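Local coordinates for uncharacterized protein (Cricetid herpesvirus 2, PDB 4ZKQ), which binds chemokines as a viral decoy receptor encoded by a rodent gammaherpesvirus, probably interfering with chemokine signalling in the host, at residues 212-217 and 233-238; 324-329 and 345-350. One frame throughout, in Å; residues are numbered along the deposited sequence.

Contact 1. Residues 212-217 and 233-238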
ATOM      1  N   THR A 212      10.632 -10.029  -2.836  1.00 19.50           N
ATOM      2  CA  THR A 212      11.361  -8.768  -2.857  1.00 21.90           C
ATOM      3  C   THR A 212      10.646  -7.791  -3.784  1.00 18.25           C
ATOM      4  O   THR A 212      10.421  -8.084  -4.958  1.00 17.36           O
ATOM      5  CB  THR A 212      12.824  -8.973  -3.299  1.00 21.01           C
ATOM      6  OG1 THR A 212      13.433  -9.955  -2.453  1.00 20.83           O
ATOM      7  CG2 THR A 212      13.619  -7.671  -3.204  1.00 18.80           C
ATOM      8  N   LEU A 213      10.266  -6.648  -3.225  1.00 19.35           N
ATOM      9  CA  LEU A 213       9.622  -5.576  -3.971  1.00 17.40           C
ATOM     10  C   LEU A 213      10.637  -4.472  -4.206  1.00 17.74           C
ATOM     11  O   LEU A 213      11.197  -3.939  -3.254  1.00 20.48           O
ATOM     12  CB  LEU A 213       8.411  -5.037  -3.205  1.00 18.48           C
ATOM     13  CG  LEU A 213       7.332  -6.058  -2.836  1.00 21.35           C
ATOM     14  CD1 LEU A 213       6.310  -5.452  -1.882  1.00 20.47           C
ATOM     15  CD2 LEU A 213       6.648  -6.592  -4.080  1.00 17.26           C
ATOM     16  N   SER A 214      10.874  -4.133  -5.469  1.00 15.07           N
ATOM     17  CA  SER A 214      11.842  -3.097  -5.811  1.00 17.21           C
ATOM     18  C   SER A 214      11.200  -2.069  -6.726  1.00 12.48           C
ATOM     19  O   SER A 214      10.769  -2.406  -7.822  1.00 13.42           O
ATOM     20  CB  SER A 214      13.072  -3.705  -6.491  1.00 16.16           C
ATOM     21  OG  SER A 214      13.595  -4.779  -5.731  1.00 22.66           O
ATOM     22  N   LYS A 215      11.134  -0.826  -6.260  1.00 10.86           N
ATOM     23  CA  LYS A 215      10.532   0.260  -7.011  1.00 11.80           C
ATOM     24  C   LYS A 215      11.563   1.321  -7.355  1.00 12.54           C
ATOM     25  O   LYS A 215      12.333   1.763  -6.496  1.00 16.16           O
ATOM     26  CB  LYS A 215       9.386   0.898  -6.223  1.00 14.77           C
ATOM     27  CG  LYS A 215       8.867   2.201  -6.848  1.00 10.99           C
ATOM     28  CD  LYS A 215       7.645   2.740  -6.098  1.00 15.44           C
ATOM     29  CE  LYS A 215       6.385   1.919  -6.378  1.00 16.52           C
ATOM     30  NZ  LYS A 215       5.233   2.332  -5.510  1.00 13.57           N
ATOM     31  N   LYS A 216      11.559   1.749  -8.609  1.00 14.66           N
ATOM     32  CA  LYS A 216      12.405   2.863  -9.009  1.00 12.71           C
ATOM     33  C   LYS A 216      11.722   4.170  -8.630  1.00 11.63           C
ATOM     34  O   LYS A 216      10.777   4.621  -9.279  1.00 13.39           O
ATOM     35  CB  LYS A 216      12.715   2.837 -10.503  1.00 11.85           C
ATOM     36  CG  LYS A 216      13.614   4.005 -10.932  1.00 15.48           C
ATOM     37  CD  LYS A 216      14.042   3.913 -12.386  1.00 20.34           C
ATOM     38  CE  LYS A 216      14.925   5.090 -12.784  1.00 35.01           C
ATOM     39  NZ  LYS A 216      15.146   5.136 -14.259  1.00 40.29           N
ATOM     40  N   ILE A 217      12.215   4.766  -7.558  1.00 12.86           N
ATOM     41  CA  ILE A 217      11.688   6.028  -7.062  1.00 12.65           C
ATOM     42  C   ILE A 217      12.768   6.616  -6.171  1.00 13.38           C
ATOM     43  O   ILE A 217      13.396   5.897  -5.391  1.00 16.76           O
ATOM     44  CB  ILE A 217      10.357   5.834  -6.295  1.00 15.15           C
ATOM     45  CG1 ILE A 217       9.731   7.182  -5.913  1.00 17.15           C
ATOM     46  CG2 ILE A 217      10.565   4.967  -5.065  1.00 16.13           C
ATOM     47  CD1 ILE A 217       8.255   7.084  -5.566  1.00 15.52           C
ATOM     48  N   VAL A 233      16.276   3.546  -5.305  1.00 15.32           N
ATOM     49  CA  VAL A 233      15.430   2.369  -5.364  1.00 18.37           C
ATOM     50  C   VAL A 233      14.884   2.063  -3.980  1.00 20.79           C
ATOM     51  O   VAL A 233      15.631   2.024  -3.003  1.00 19.03           O
ATOM     52  CB  VAL A 233      16.205   1.157  -5.903  1.00 19.81           C
ATOM     53  CG1 VAL A 233      15.397  -0.124  -5.771  1.00 18.49           C
ATOM     54  CG2 VAL A 233      16.597   1.397  -7.345  1.00 22.62           C
ATOM     55  N   SER A 234      13.574   1.868  -3.910  1.00 14.40           N
ATOM     56  CA  SER A 234      12.914   1.476  -2.674  1.00 16.38           C
ATOM     57  C   SER A 234      12.766  -0.035  -2.672  1.00 20.97           C
ATOM     58  O   SER A 234      12.092  -0.592  -3.538  1.00 21.09           O
ATOM     59  CB  SER A 234      11.547   2.158  -2.549  1.00 18.66           C
ATOM     60  OG  SER A 234      10.871   1.732  -1.384  1.00 23.18           O
ATOM     61  N   THR A 235      13.415  -0.694  -1.719  1.00 18.78           N
ATOM     62  CA  THR A 235      13.381  -2.145  -1.634  1.00 19.30           C
ATOM     63  C   THR A 235      12.709  -2.612  -0.348  1.00 29.13           C
ATOM     64  O   THR A 235      13.020  -2.126   0.737  1.00 26.98           O
ATOM     65  CB  THR A 235      14.790  -2.745  -1.686  1.00 24.80           C
ATOM     66  OG1 THR A 235      15.467  -2.278  -2.857  1.00 26.39           O
ATOM     67  CG2 THR A 235      14.720  -4.259  -1.711  1.00 29.00           C
ATOM     68  N   ARG A 236      11.810  -3.578  -0.488  1.00 23.67           N
ATOM     69  CA  ARG A 236      11.077  -4.153   0.637  1.00 25.20           C
ATOM     70  C   ARG A 236      11.067  -5.663   0.454  1.00 23.37           C
ATOM     71  O   ARG A 236      10.802  -6.157  -0.643  1.00 22.72           O
ATOM     72  CB  ARG A 236       9.657  -3.569   0.701  1.00 26.90           C
ATOM     73  CG  ARG A 236       8.692  -4.237   1.679  1.00 33.09           C
ATOM     74  CD  ARG A 236       7.377  -3.441   1.794  1.00 33.80           C
ATOM     75  NE  ARG A 236       6.345  -4.207   2.499  1.00 41.06           N
ATOM     76  CZ  ARG A 236       5.075  -4.327   2.112  1.00 41.65           C
ATOM     77  NH1 ARG A 236       4.633  -3.724   1.017  1.00 28.72           N
ATOM     78  NH2 ARG A 236       4.233  -5.061   2.834  1.00 37.99           N
ATOM     79  N   VAL A 237      11.383  -6.395   1.517  1.00 23.74           N
ATOM     80  CA  VAL A 237      11.382  -7.849   1.458  1.00 19.84           C
ATOM     81  C   VAL A 237      10.331  -8.399   2.402  1.00 26.71           C
ATOM     82  O   VAL A 237      10.364  -8.141   3.605  1.00 29.61           O
ATOM     83  CB  VAL A 237      12.757  -8.448   1.816  1.00 26.81           C
ATOM     84  CG1 VAL A 237      12.688  -9.969   1.824  1.00 32.70           C
ATOM     85  CG2 VAL A 237      13.812  -7.979   0.832  1.00 29.97           C
ATOM     86  N   LEU A 238       9.391  -9.147   1.839  1.00 29.47           N
ATOM     87  CA  LEU A 238       8.378  -9.833   2.626  1.00 29.10           C
ATOM     88  C   LEU A 238       8.838 -11.249   2.889  1.00 29.85           C
ATOM     89  O   LEU A 238       9.299 -11.930   1.976  1.00 28.81           O
ATOM     90  CB  LEU A 238       7.039  -9.867   1.899  1.00 25.29           C
ATOM     91  CG  LEU A 238       6.614  -8.619   1.133  1.00 28.39           C
ATOM     92  CD1 LEU A 238       5.289  -8.873   0.448  1.00 30.46           C
ATOM     93  CD2 LEU A 238       6.515  -7.436   2.058  1.00 34.39           C
TER
HETATM   94  O   HOH W   1      16.107  -4.058  -4.583  1.00 30.74           O
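The flat guanidinium of R236 meets the CD1 methyl of L213 obliquely, with CD1 3.8 Å from NH1. The two side chains lie side by side and point the same way. R236 has CG anti to the backbone N (chi1 170°), and the extended chain carries the guanidinium alongside L213 and on to S76. P74 of strand 68-74 touches both side chains. The polar end of R236 is held outside the two strands, where NH1 bonds to the carbonyl oxygen of S76. K215 starts on the same sheet face, but its chain bends at chi3, and NZ is taken up by a salt bridge with D78 and hydrogen bonds with Q24 and T56.

The two segments are neighbouring antiparallel strands of a long beta hairpin, in which strand 206-223 is followed by 226-231 and 233-244. L213 with R236 and K215 with S234 are the hydrogen-bonded pairs. L213 N donates to R236 O at 2.7 Å, and the bond is nearly straight (174°). R236 N returns a bond to L213 O at 2.9 Å. K215 and S234 exchange an equivalent pair of backbone bonds. Between these pairs, T235 CA makes a CA-H...O contact of 3.3 Å with L213 O.

The other face carries T212, S214, T235 and V237. The methyls T212 CG2 and T235 CG2 meet at 3.9 Å, and V237 CG2 packs beside both T212 OG1 and T212 CG2. A water bridges the non-hydrogen-bonded pair S214 and T235. It donates to S214 OG at 2.9 Å and is hydrogen-bonded to T235 OG1 at 2.6 Å.

Contact 2. Residues 324-329 and 345-350; sequences ESCAFV and SKCYPF
C326 and C347 are joined by a disulfide, SG to SG 2.0 Å, and the tight part of the contact is built around it. The C-S-S-C torsion is 91°, close to the relaxed value for a disulfide. Each sulfur also meets a ring. C326 SG lies at the edge of F350, in the ring plane and 3.9 Å from CD2. The carbonyl oxygen of E324 sits at the same ring's edge, 4.0 Å from CE2. P349 CB lies over the centre of one face of F350. C347 SG approaches F328 obliquely, 4.2 Å from CZ. V312 of strand 308-315 touches C326, F328 and F350.

At the start of the strand, the side chains of E324 and P349 cross at about a right angle, with E324 OE1 3.5 Å from P349 CG. W401 touches both residues.

The loop side is looser. S345, K346 and Y348 are exposed and poorly ordered. A water lies 2.8 Å from S325 O and has a weak, longer contact with K346 O; it has more acceptors around it than protons to give. The two segments share no direct hydrogen bond. The loop is therefore tied by a covalent link and apolar packing to one face of strand 324-330, the side that carries E324, C326 and F328. The disulfide is consistent with a protein that matures in the secretory pathway, as its N-glycosylation sites also suggest.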
ATOM      1  N   GLU A 324      -4.834   8.817  13.533  1.00 26.66           N
ATOM      2  CA  GLU A 324      -5.457   9.879  12.749  1.00 30.42           C
ATOM      3  C   GLU A 324      -4.754   9.904  11.400  1.00 31.76           C
ATOM      4  O   GLU A 324      -3.531   9.841  11.355  1.00 22.77           O
ATOM      5  CB  GLU A 324      -5.327  11.241  13.441  1.00 26.68           C
ATOM      6  CG  GLU A 324      -5.775  11.286  14.896  1.00 39.73           C
ATOM      7  CD  GLU A 324      -7.273  11.472  15.064  1.00 51.03           C
ATOM      8  OE1 GLU A 324      -7.968  11.772  14.071  1.00 38.85           O
ATOM      9  OE2 GLU A 324      -7.754  11.322  16.205  1.00 72.02           O
ATOM     10  N   SER A 325      -5.512   9.983  10.309  1.00 20.95           N
ATOM     11  CA  SER A 325      -4.918  10.004   8.975  1.00 17.55           C
ATOM     12  C   SER A 325      -5.739  10.837   7.996  1.00 18.70           C
ATOM     13  O   SER A 325      -6.967  10.796   8.007  1.00 18.47           O
ATOM     14  CB  SER A 325      -4.772   8.578   8.435  1.00 18.59           C
ATOM     15  OG  SER A 325      -4.090   8.576   7.194  1.00 24.38           O
ATOM     16  N   CYS A 326      -5.036  11.590   7.160  1.00 13.83           N
ATOM     17  CA  CYS A 326      -5.639  12.378   6.097  1.00 16.09           C
ATOM     18  C   CYS A 326      -4.763  12.255   4.861  1.00 19.16           C
ATOM     19  O   CYS A 326      -3.581  11.912   4.966  1.00 13.24           O
ATOM     20  CB  CYS A 326      -5.780  13.846   6.510  1.00 17.15           C
ATOM     21  SG  CYS A 326      -6.610  14.069   8.097  1.00 22.07           S
ATOM     22  N   ALA A 327      -5.336  12.533   3.695  1.00 13.97           N
ATOM     23  CA  ALA A 327      -4.561  12.545   2.463  1.00 12.43           C
ATOM     24  C   ALA A 327      -5.036  13.670   1.556  1.00 13.51           C
ATOM     25  O   ALA A 327      -6.199  14.061   1.612  1.00 15.85           O
ATOM     26  CB  ALA A 327      -4.654  11.205   1.760  1.00 12.69           C
ATOM     27  N   PHE A 328      -4.117  14.193   0.750  1.00 15.26           N
ATOM     28  CA  PHE A 328      -4.386  15.324  -0.127  1.00 15.49           C
ATOM     29  C   PHE A 328      -3.808  15.069  -1.499  1.00 15.73           C
ATOM     30  O   PHE A 328      -2.682  14.587  -1.613  1.00 17.09           O
ATOM     31  CB  PHE A 328      -3.784  16.612   0.435  1.00 18.42           C
ATOM     32  CG  PHE A 328      -4.167  16.884   1.843  1.00 17.32           C
ATOM     33  CD1 PHE A 328      -3.446  16.327   2.885  1.00 16.69           C
ATOM     34  CD2 PHE A 328      -5.253  17.692   2.133  1.00 20.52           C
ATOM     35  CE1 PHE A 328      -3.798  16.571   4.190  1.00 22.51           C
ATOM     36  CE2 PHE A 328      -5.606  17.942   3.436  1.00 26.32           C
ATOM     37  CZ  PHE A 328      -4.876  17.380   4.468  1.00 19.97           C
ATOM     38  N   VAL A 329      -4.579  15.386  -2.535  1.00 16.72           N
ATOM     39  CA  VAL A 329      -4.068  15.384  -3.900  1.00 15.87           C
ATOM     40  C   VAL A 329      -3.713  16.812  -4.288  1.00 16.92           C
ATOM     41  O   VAL A 329      -4.521  17.722  -4.121  1.00 18.97           O
ATOM     42  CB  VAL A 329      -5.085  14.827  -4.915  1.00 20.82           C
ATOM     43  CG1 VAL A 329      -4.394  14.542  -6.246  1.00 29.09           C
ATOM     44  CG2 VAL A 329      -5.742  13.575  -4.387  1.00 21.88           C
ATOM     45  N   SER A 345     -13.874  13.962   3.634  1.00 67.99           N
ATOM     46  CA  SER A 345     -14.670  15.156   3.928  1.00 92.05           C
ATOM     47  C   SER A 345     -13.922  16.159   4.811  1.00 82.91           C
ATOM     48  O   SER A 345     -13.821  17.339   4.473  1.00 83.96           O
ATOM     49  CB  SER A 345     -15.990  14.756   4.598  1.00 89.44           C
ATOM     50  OG  SER A 345     -16.726  15.895   4.992  1.00 86.83           O
ATOM     51  N   LYS A 346     -13.393  15.682   5.934  1.00 46.95           N
ATOM     52  CA  LYS A 346     -12.788  16.572   6.917  1.00 59.59           C
ATOM     53  C   LYS A 346     -11.477  16.017   7.473  1.00 36.11           C
ATOM     54  O   LYS A 346     -11.370  14.818   7.731  1.00 38.47           O
ATOM     55  CB  LYS A 346     -13.773  16.818   8.057  1.00 73.33           C
ATOM     56  CG  LYS A 346     -14.109  15.556   8.841  1.00 86.16           C
ATOM     57  CD  LYS A 346     -15.193  15.806   9.871  1.00100.65           C
ATOM     58  CE  LYS A 346     -15.525  14.534  10.636  1.00108.98           C
ATOM     59  NZ  LYS A 346     -14.338  13.980  11.347  1.00 97.55           N
ATOM     60  N   CYS A 347     -10.490  16.888   7.664  1.00 47.58           N
ATOM     61  CA  CYS A 347      -9.250  16.502   8.330  1.00 38.05           C
ATOM     62  C   CYS A 347      -8.994  17.451   9.484  1.00 36.47           C
ATOM     63  O   CYS A 347      -8.423  18.526   9.309  1.00 40.41           O
ATOM     64  CB  CYS A 347      -8.065  16.514   7.366  1.00 39.59           C
ATOM     65  SG  CYS A 347      -6.493  16.093   8.159  1.00 26.67           S
ATOM     66  N   TYR A 348      -9.416  17.045  10.672  1.00 41.49           N
ATOM     67  CA  TYR A 348      -9.324  17.911  11.835  1.00 42.57           C
ATOM     68  C   TYR A 348      -7.899  18.070  12.371  1.00 38.96           C
ATOM     69  O   TYR A 348      -7.495  19.181  12.712  1.00 40.76           O
ATOM     70  CB  TYR A 348     -10.244  17.388  12.941  1.00 50.11           C
ATOM     71  CG  TYR A 348     -11.717  17.619  12.668  1.00 70.58           C
ATOM     72  CD1 TYR A 348     -12.171  18.831  12.160  1.00 72.22           C
ATOM     73  CD2 TYR A 348     -12.653  16.624  12.914  1.00 74.44           C
ATOM     74  CE1 TYR A 348     -13.510  19.047  11.910  1.00 73.32           C
ATOM     75  CE2 TYR A 348     -13.996  16.831  12.667  1.00 77.98           C
ATOM     76  CZ  TYR A 348     -14.419  18.044  12.165  1.00 85.26           C
ATOM     77  OH  TYR A 348     -15.755  18.257  11.915  1.00107.16           O
ATOM     78  N   PRO A 349      -7.125  16.970  12.440  1.00 42.15           N
ATOM     79  CA  PRO A 349      -5.790  17.079  13.046  1.00 32.59           C
ATOM     80  C   PRO A 349      -4.759  17.843  12.216  1.00 35.58           C
ATOM     81  O   PRO A 349      -3.848  18.433  12.797  1.00 33.26           O
ATOM     82  CB  PRO A 349      -5.347  15.616  13.194  1.00 35.57           C
ATOM     83  CG  PRO A 349      -6.562  14.798  13.007  1.00 39.14           C
ATOM     84  CD  PRO A 349      -7.452  15.575  12.103  1.00 36.23           C
ATOM     85  N   PHE A 350      -4.889  17.837  10.891  1.00 26.71           N
ATOM     86  CA  PHE A 350      -3.815  18.342  10.038  1.00 22.41           C
ATOM     87  C   PHE A 350      -4.265  19.361   9.008  1.00 27.37           C
ATOM     88  O   PHE A 350      -5.355  19.259   8.445  1.00 28.07           O
ATOM     89  CB  PHE A 350      -3.143  17.181   9.311  1.00 27.30           C
ATOM     90  CG  PHE A 350      -2.744  16.045  10.216  1.00 26.00           C
ATOM     91  CD1 PHE A 350      -1.719  16.198  11.129  1.00 23.26           C
ATOM     92  CD2 PHE A 350      -3.381  14.819  10.132  1.00 24.22           C
ATOM     93  CE1 PHE A 350      -1.341  15.152  11.953  1.00 22.18           C
ATOM     94  CE2 PHE A 350      -3.010  13.768  10.952  1.00 23.48           C
ATOM     95  CZ  PHE A 350      -1.985  13.935  11.864  1.00 24.22           C
TER
HETATM   96  O   HOH W   2      -9.436  12.082   7.759  1.00 47.66           O

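In the fold
Contact 1 and contact 2 both reach the same branched sheet, contact 2 through strand 324-330 only, but they do not touch. Their centres are 27 Å apart, and their nearest atoms are about 14 Å apart. They lie on opposite sides of the chain's centre. The sheet connects them strand by strand: 206-223 pairs with 388-395, then come 378-384, 308-315 and 324-330. Along the chain, contact 1 closes before contact 2 opens. Contact 1 is a backbone-paired hairpin whose K215 and R236 reach the N-terminal part of the chain. Contact 2 fixes a loop leading into strand 350-355 of another sheet. Neither contact holds a ligand, and neither can be assigned to chemokine binding from its geometry.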